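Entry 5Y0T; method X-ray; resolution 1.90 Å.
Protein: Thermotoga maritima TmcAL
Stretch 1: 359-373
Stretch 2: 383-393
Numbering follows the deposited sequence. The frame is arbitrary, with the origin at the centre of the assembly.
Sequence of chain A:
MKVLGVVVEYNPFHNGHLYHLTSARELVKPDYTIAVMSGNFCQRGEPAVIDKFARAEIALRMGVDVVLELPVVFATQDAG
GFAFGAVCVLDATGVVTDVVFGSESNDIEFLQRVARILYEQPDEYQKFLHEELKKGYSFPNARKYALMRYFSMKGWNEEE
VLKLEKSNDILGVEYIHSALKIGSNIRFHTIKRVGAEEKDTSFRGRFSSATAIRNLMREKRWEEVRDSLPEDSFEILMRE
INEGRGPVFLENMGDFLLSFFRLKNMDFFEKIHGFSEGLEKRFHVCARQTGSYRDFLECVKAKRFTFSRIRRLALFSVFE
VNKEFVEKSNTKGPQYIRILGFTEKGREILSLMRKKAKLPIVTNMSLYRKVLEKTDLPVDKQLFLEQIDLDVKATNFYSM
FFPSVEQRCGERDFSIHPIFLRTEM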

# COMPACT_ATOMS: atom_id res chain seq x y z
N LEU A 359 31.82 10.04 6.95
CA LEU A 359 30.86 9.12 6.32
C LEU A 359 31.14 9.07 4.83
O LEU A 359 31.63 10.05 4.28
CB LEU A 359 29.41 9.58 6.55
CG LEU A 359 28.83 9.56 7.97
CD1 LEU A 359 27.44 10.19 7.99
CD2 LEU A 359 28.78 8.12 8.47
N PRO A 360 30.83 7.94 4.18
CA PRO A 360 30.99 7.81 2.72
C PRO A 360 30.16 8.85 1.99
O PRO A 360 29.03 9.11 2.39
CB PRO A 360 30.47 6.39 2.42
CG PRO A 360 30.57 5.67 3.72
CD PRO A 360 30.28 6.71 4.77
N ILE A 361 30.72 9.45 0.94
CA ILE A 361 30.00 10.46 0.18
C ILE A 361 29.41 9.82 -1.07
O ILE A 361 30.11 9.17 -1.84
CB ILE A 361 30.95 11.62 -0.21
CG1 ILE A 361 31.35 12.39 1.05
CG2 ILE A 361 30.29 12.55 -1.22
CD1 ILE A 361 32.64 13.17 0.90
N VAL A 362 28.10 9.98 -1.25
CA VAL A 362 27.41 9.45 -2.42
C VAL A 362 27.06 10.61 -3.35
O VAL A 362 26.28 11.48 -2.98
CB VAL A 362 26.12 8.69 -2.02
CG1 VAL A 362 25.36 8.19 -3.27
CG2 VAL A 362 26.45 7.53 -1.08
N THR A 363 27.67 10.64 -4.54
CA THR A 363 27.30 11.60 -5.58
C THR A 363 26.51 10.84 -6.64
O THR A 363 25.37 11.17 -6.97
CB THR A 363 28.53 12.32 -6.23
OG1 THR A 363 29.57 11.38 -6.49
CG2 THR A 363 29.06 13.40 -5.32
N ASN A 364 27.15 9.82 -7.18
CA ASN A 364 26.56 9.00 -8.23
C ASN A 364 25.81 7.84 -7.60
O ASN A 364 26.42 6.86 -7.15
CB ASN A 364 27.69 8.52 -9.14
CG ASN A 364 27.19 7.92 -10.44
OD1 ASN A 364 26.05 7.46 -10.54
ND2 ASN A 364 28.06 7.90 -11.46
N MET A 365 24.48 7.90 -7.63
CA MET A 365 23.68 6.89 -6.93
C MET A 365 23.84 5.51 -7.56
O MET A 365 23.80 4.50 -6.87
CB MET A 365 22.21 7.31 -6.90
CG MET A 365 21.85 8.26 -5.74
SD MET A 365 22.00 7.50 -4.11
CE MET A 365 20.44 6.60 -4.00
N SER A 366 24.06 5.47 -8.87
CA SER A 366 24.26 4.18 -9.55
C SER A 366 25.46 3.45 -8.99
O SER A 366 25.61 2.25 -9.19
CB SER A 366 24.42 4.37 -11.06
OG SER A 366 23.21 4.84 -11.64
N LEU A 367 26.35 4.18 -8.32
CA LEU A 367 27.53 3.58 -7.70
C LEU A 367 27.43 3.35 -6.19
O LEU A 367 28.43 2.96 -5.58
CB LEU A 367 28.75 4.47 -7.99
CG LEU A 367 29.01 4.81 -9.46
CD1 LEU A 367 30.31 5.62 -9.59
CD2 LEU A 367 29.07 3.56 -10.33
N TYR A 368 26.29 3.63 -5.55
CA TYR A 368 26.36 3.70 -4.09
C TYR A 368 26.73 2.37 -3.45
O TYR A 368 27.34 2.36 -2.39
CB TYR A 368 25.07 4.24 -3.48
CG TYR A 368 23.88 3.31 -3.32
CD1 TYR A 368 23.87 2.28 -2.39
CD2 TYR A 368 22.71 3.56 -4.02
CE1 TYR A 368 22.78 1.47 -2.23
CE2 TYR A 368 21.59 2.76 -3.84
CZ TYR A 368 21.63 1.72 -2.94
OH TYR A 368 20.51 0.93 -2.77
N ARG A 369 26.40 1.25 -4.11
CA ARG A 369 26.78 -0.05 -3.55
C ARG A 369 28.28 -0.28 -3.66
O ARG A 369 28.86 -0.95 -2.80
CB ARG A 369 26.04 -1.19 -4.25
CG ARG A 369 24.54 -1.11 -4.07
CD ARG A 369 23.85 -2.33 -4.64
NE ARG A 369 23.34 -3.15 -3.55
CZ ARG A 369 22.09 -3.08 -3.09
NH1 ARG A 369 21.23 -2.24 -3.65
NH2 ARG A 369 21.72 -3.85 -2.09
N LYS A 370 28.90 0.24 -4.72
CA LYS A 370 30.35 0.14 -4.85
C LYS A 370 31.02 1.04 -3.81
O LYS A 370 32.03 0.66 -3.22
CB LYS A 370 30.82 0.53 -6.26
CG LYS A 370 30.36 -0.46 -7.32
CD LYS A 370 31.06 -0.26 -8.69
CE LYS A 370 30.75 -1.44 -9.61
NZ LYS A 370 31.45 -1.39 -10.92
N VAL A 371 30.45 2.22 -3.59
CA VAL A 371 30.95 3.11 -2.55
C VAL A 371 30.97 2.38 -1.20
O VAL A 371 31.97 2.40 -0.48
CB VAL A 371 30.11 4.40 -2.43
CG1 VAL A 371 30.49 5.17 -1.17
CG2 VAL A 371 30.29 5.28 -3.67
N LEU A 372 29.86 1.71 -0.89
CA LEU A 372 29.74 1.01 0.39
C LEU A 372 30.71 -0.16 0.49
O LEU A 372 31.34 -0.37 1.53
CB LEU A 372 28.30 0.50 0.58
CG LEU A 372 28.07 -0.29 1.88
CD1 LEU A 372 28.38 0.57 3.10
CD2 LEU A 372 26.65 -0.86 1.97
N GLU A 373 30.83 -0.92 -0.59
CA GLU A 373 31.71 -2.09 -0.61
C GLU A 373 33.16 -1.68 -0.39
O GLU A 373 33.93 -2.41 0.24
CB GLU A 373 31.59 -2.85 -1.94
CG GLU A 373 30.33 -3.71 -2.06
CD GLU A 373 30.05 -4.20 -3.49
OE1 GLU A 373 29.04 -4.91 -3.69
OE2 GLU A 373 30.85 -3.88 -4.40
N LEU A 383 22.52 -1.08 7.98
CA LEU A 383 21.81 0.17 8.25
C LEU A 383 21.91 1.15 7.08
O LEU A 383 20.92 1.80 6.67
CB LEU A 383 22.35 0.81 9.53
CG LEU A 383 21.59 2.05 10.01
CD1 LEU A 383 20.12 1.72 10.26
CD2 LEU A 383 22.26 2.56 11.27
N PHE A 384 23.12 1.25 6.53
CA PHE A 384 23.37 2.07 5.34
C PHE A 384 22.39 1.66 4.24
O PHE A 384 21.69 2.50 3.68
CB PHE A 384 24.84 1.89 4.91
CG PHE A 384 25.27 2.69 3.69
CD1 PHE A 384 24.70 2.47 2.43
CD2 PHE A 384 26.33 3.59 3.79
CE1 PHE A 384 25.15 3.18 1.32
CE2 PHE A 384 26.79 4.28 2.67
CZ PHE A 384 26.19 4.09 1.43
N LEU A 385 22.34 0.37 3.94
CA LEU A 385 21.46 -0.11 2.88
C LEU A 385 19.98 0.17 3.18
O LEU A 385 19.25 0.60 2.29
CB LEU A 385 21.67 -1.62 2.63
CG LEU A 385 23.03 -1.97 2.01
CD1 LEU A 385 23.23 -3.51 1.95
CD2 LEU A 385 23.19 -1.35 0.63
N GLU A 386 19.55 -0.05 4.42
CA GLU A 386 18.17 0.25 4.81
C GLU A 386 17.85 1.73 4.73
O GLU A 386 16.78 2.12 4.22
CB GLU A 386 17.88 -0.28 6.23
CG GLU A 386 17.93 -1.80 6.27
CD GLU A 386 17.59 -2.41 7.63
OE1 GLU A 386 17.27 -1.65 8.57
OE2 GLU A 386 17.64 -3.65 7.75
N GLN A 387 18.77 2.57 5.19
CA GLN A 387 18.54 4.01 5.14
C GLN A 387 18.40 4.49 3.70
O GLN A 387 17.45 5.21 3.36
CB GLN A 387 19.67 4.77 5.85
CG GLN A 387 19.63 4.64 7.37
CD GLN A 387 20.79 5.35 8.06
OE1 GLN A 387 21.77 5.74 7.43
NE2 GLN A 387 20.67 5.54 9.37
N ILE A 388 19.34 4.10 2.83
CA ILE A 388 19.34 4.67 1.48
C ILE A 388 18.20 4.06 0.64
O ILE A 388 17.63 4.74 -0.22
CB ILE A 388 20.72 4.50 0.79
CG1 ILE A 388 20.94 5.59 -0.26
CG2 ILE A 388 20.91 3.08 0.19
CD1 ILE A 388 22.41 5.72 -0.68
N ASP A 389 17.82 2.82 0.94
CA ASP A 389 16.66 2.19 0.31
C ASP A 389 15.38 2.98 0.63
O ASP A 389 14.51 3.17 -0.23
CB ASP A 389 16.51 0.74 0.77
CG ASP A 389 15.21 0.10 0.28
OD1 ASP A 389 15.13 -0.24 -0.92
OD2 ASP A 389 14.27 -0.02 1.09
N LEU A 390 15.28 3.47 1.86
CA LEU A 390 14.15 4.31 2.25
C LEU A 390 14.16 5.64 1.49
O LEU A 390 13.11 6.09 0.99
CB LEU A 390 14.15 4.55 3.76
CG LEU A 390 13.08 5.51 4.30
CD1 LEU A 390 11.66 5.06 3.87
CD2 LEU A 390 13.18 5.65 5.79
N ASP A 391 15.34 6.25 1.35
CA ASP A 391 15.44 7.49 0.57
C ASP A 391 14.94 7.31 -0.87
O ASP A 391 14.19 8.13 -1.40
CB ASP A 391 16.89 8.01 0.55
CG ASP A 391 17.34 8.55 1.90
OD1 ASP A 391 16.49 8.70 2.81
OD2 ASP A 391 18.56 8.81 2.06
N VAL A 392 15.35 6.21 -1.49
CA VAL A 392 14.96 5.88 -2.88
C VAL A 392 13.46 5.56 -2.98
O VAL A 392 12.78 6.03 -3.90
CB VAL A 392 15.77 4.68 -3.40
CG1 VAL A 392 15.22 4.17 -4.75
CG2 VAL A 392 17.24 5.08 -3.54
N LYS A 393 12.97 4.79 -2.02
CA LYS A 393 11.56 4.41 -1.98
C LYS A 393 10.67 5.65 -1.85
O LYS A 393 9.63 5.76 -2.51
CB LYS A 393 11.31 3.43 -0.82
CG LYS A 393 9.84 3.22 -0.48
CD LYS A 393 9.63 1.97 0.39
CE LYS A 393 10.25 2.10 1.77
NZ LYS A 393 10.17 0.82 2.56
O HOH W 1 19.75 -0.25 -0.37

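The contact between these stretches is built from apolar packing, with no direct hydrogen bond from one to the other. Helix 368-373 runs nearly antiparallel to helix 383-393, at 160° and 11.5 Å at closest approach, a spacing wide enough for side chains to fill the gap. On the second helix Phe384, Ile388 and Val392 recur every four residues and all point toward the first stretch, a spacing that lines these side chains up along one side of the helix.

Two CH-pi contacts organise the centre. Leu372 CD1 sits 3.9 Å from the centroid of the Phe384 ring, 19° off its normal, and Ile388 CG2 lies 3.8 Å from the centroid of the Tyr368 ring, 30° off. Each helix thus supplies one ring and one methyl, and each ring receives a methyl from the other helix over one face.

Plain apolar contacts close the remaining space. At the edge of the Phe384 ring, Phe384 CE1 is 4.0 Å from Tyr368 CD1, and Phe384 CE2 is 4.2 Å from Pro360 CG, so residues ahead of the helix also help enclose the ring. Met365 leaves its backbone sideways, but its m, m, m side chain brings the end closer: Met365 SD is 3.9 Å from Ile388 CD1, and Met365 CE is 3.6 Å from Val392 CG2. Leu385 likewise starts sideways, yet Leu385 CD2 reaches Leu372 CD2 at 3.7 Å and lies at the edge of the Tyr368 ring, 4.0 Å from Tyr368 CE1.

Two polar groups are also accommodated. Leu385 CD2 lies over one face of the guanidinium of Arg369, an exposed residue at the margin, 4.0 Å from Arg369 NH2. A water bridges the helices, 2.8 Å from Tyr368 OH and donating to Leu385 O at 2.8 Å; the tyrosine can therefore pack its ring against apolar neighbours while its hydroxyl keeps a polar partner.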